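Local coordinates for apaG protein (Shewanella oneidensis, PDB 1TZA) that is of unknown function but belongs to the ApaG family of small beta-sandwich proteins, at the interface of chains A and B. Numbering follows the deposited sequence. Chains: chain A/B, apaG protein.

The interface of chains A and B. Residues chain A 17-18, 20, 29; chain B 32, 49, 85-86.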
loop_
_atom_site.group_PDB
_atom_site.type_symbol
_atom_site.label_atom_id
_atom_site.label_comp_id
_atom_site.label_asym_id
_atom_site.label_seq_id
_atom_site.Cartn_x
_atom_site.Cartn_y
_atom_site.Cartn_z
ATOM N N ILE A 17 -3.055 4.250 5.331
ATOM C CA ILE A 17 -1.685 4.614 5.044
ATOM C C ILE A 17 -1.475 6.091 4.744
ATOM O O ILE A 17 -0.831 6.795 5.517
ATOM C CB ILE A 17 -1.135 3.765 3.887
ATOM C CG1 ILE A 17 -1.338 2.282 4.211
ATOM C CG2 ILE A 17 0.338 4.063 3.676
ATOM C CD1 ILE A 17 -0.750 1.855 5.566
ATOM N N GLU A 18 -2.043 6.577 3.647
ATOM C CA GLU A 18 -1.814 7.965 3.282
ATOM C C GLU A 18 -2.864 8.497 2.326
ATOM O O GLU A 18 -3.497 7.735 1.591
ATOM C CB GLU A 18 -0.428 8.056 2.643
ATOM C CG GLU A 18 0.075 9.440 2.287
ATOM C CD GLU A 18 1.442 9.379 1.637
ATOM O OE1 GLU A 18 1.554 8.809 0.528
ATOM O OE2 GLU A 18 2.409 9.886 2.238
ATOM N N GLN A 20 -4.044 10.294 -0.989
ATOM C CA GLN A 20 -3.474 10.416 -2.328
ATOM C C GLN A 20 -4.312 11.375 -3.157
ATOM O O GLN A 20 -4.272 11.336 -4.386
ATOM C CB GLN A 20 -3.437 9.054 -3.026
ATOM C CG GLN A 20 -2.725 7.989 -2.232
ATOM C CD GLN A 20 -1.336 8.418 -1.821
ATOM O OE1 GLN A 20 -0.799 7.946 -0.817
ATOM N NE2 GLN A 20 -0.742 9.318 -2.598
ATOM N N LEU A 29 -5.396 5.854 0.592
ATOM C CA LEU A 29 -4.682 4.582 0.501
ATOM C C LEU A 29 -4.728 3.780 1.803
ATOM O O LEU A 29 -4.294 4.247 2.857
ATOM C CB LEU A 29 -3.216 4.806 0.094
ATOM C CG LEU A 29 -2.326 3.547 0.130
ATOM C CD1 LEU A 29 -2.802 2.542 -0.931
ATOM C CD2 LEU A 29 -0.869 3.916 -0.121
ATOM N N TYR B 32 6.346 1.928 -1.848
ATOM C CA TYR B 32 7.646 2.559 -1.929
ATOM C C TYR B 32 8.091 2.917 -0.529
ATOM O O TYR B 32 7.316 3.434 0.272
ATOM C CB TYR B 32 7.618 3.789 -2.854
ATOM C CG TYR B 32 6.639 4.879 -2.499
ATOM C CD1 TYR B 32 6.909 5.774 -1.468
ATOM C CD2 TYR B 32 5.444 5.034 -3.217
ATOM C CE1 TYR B 32 6.019 6.800 -1.154
ATOM C CE2 TYR B 32 4.550 6.052 -2.914
ATOM C CZ TYR B 32 4.845 6.936 -1.877
ATOM O OH TYR B 32 3.983 7.960 -1.562
ATOM N N ARG B 49 4.686 17.386 1.173
ATOM C CA ARG B 49 5.175 16.510 0.119
ATOM C C ARG B 49 4.520 16.943 -1.185
ATOM O O ARG B 49 3.442 17.538 -1.186
ATOM C CB ARG B 49 4.830 15.044 0.407
ATOM C CG ARG B 49 3.357 14.697 0.274
ATOM C CD ARG B 49 3.114 13.224 0.616
ATOM N NE ARG B 49 1.701 12.866 0.540
ATOM C CZ ARG B 49 0.765 13.349 1.351
ATOM N NH1 ARG B 49 1.096 14.204 2.307
ATOM N NH2 ARG B 49 -0.503 12.987 1.198
ATOM N N SER B 85 4.867 3.844 1.756
ATOM C CA SER B 85 3.553 4.218 1.248
ATOM C C SER B 85 3.345 3.481 -0.077
ATOM O O SER B 85 3.978 2.457 -0.324
ATOM C CB SER B 85 3.449 5.734 1.051
ATOM O OG SER B 85 2.109 6.105 0.764
ATOM N N GLY B 86 2.461 3.984 -0.927
ATOM C CA GLY B 86 2.231 3.315 -2.189
ATOM C C GLY B 86 1.410 4.154 -3.134
ATOM O O GLY B 86 1.012 5.265 -2.807
HETATM O O HOH W 1 4.511 9.873 0.365
HETATM O O HOH W 2 1.257 10.941 -1.292
#
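A:Glu18, near the end of strand 8-19, meets B:Ser85, B:Tyr32 and B:Arg49 in a polar, water-bridged side-chain patch of the two-fold symmetric interface between two copies of one protein, where it probably helps hold the pair together; the patch occurs again with the chains exchanged. The glutamate projects with CG anti to its own backbone N (chi1 -175°) and stays extended beyond CG, which carries the carboxylate across to the partner. B:Ser85 donates its hydroxyl OG to A:Glu18 OE1 at 2.8 Å, coming from well above the carboxylate plane. On the other side of the carboxylate lies the guanidinium of B:Arg49, approaching from the opposite direction; the two flat groups stack, their planes 12° apart. B:Arg49 NE stands 3.5 Å from A:Glu18 OE2, a salt bridge made face to face rather than edge to edge. Two waters add further links. One joins A:Glu18 OE2 to the phenol OH of B:Tyr32, lying 2.8 Å from that OH in the plane of the ring. The other lies at the guanidinium edge, 2.7 Å from B:Arg49 NE in a nearly straight bond (167° at H), and also meets A:Glu18 OE1 and the side-chain amide A:Gln20 NE2. Within chain B, the B:Ser85 backbone packs over one face of the B:Tyr32 ring and may help steady it. Beside this polar cluster, the methyl A:Leu29 CD2 rests 3.8 Å from B:Gly86 CA, while A:Ile17 CG2 touches B:Ser85 more loosely. Although the structure alone does not show that this dimer forms in the cell, the patch joins a charged network to a small apolar contact and so would steady the paired chains.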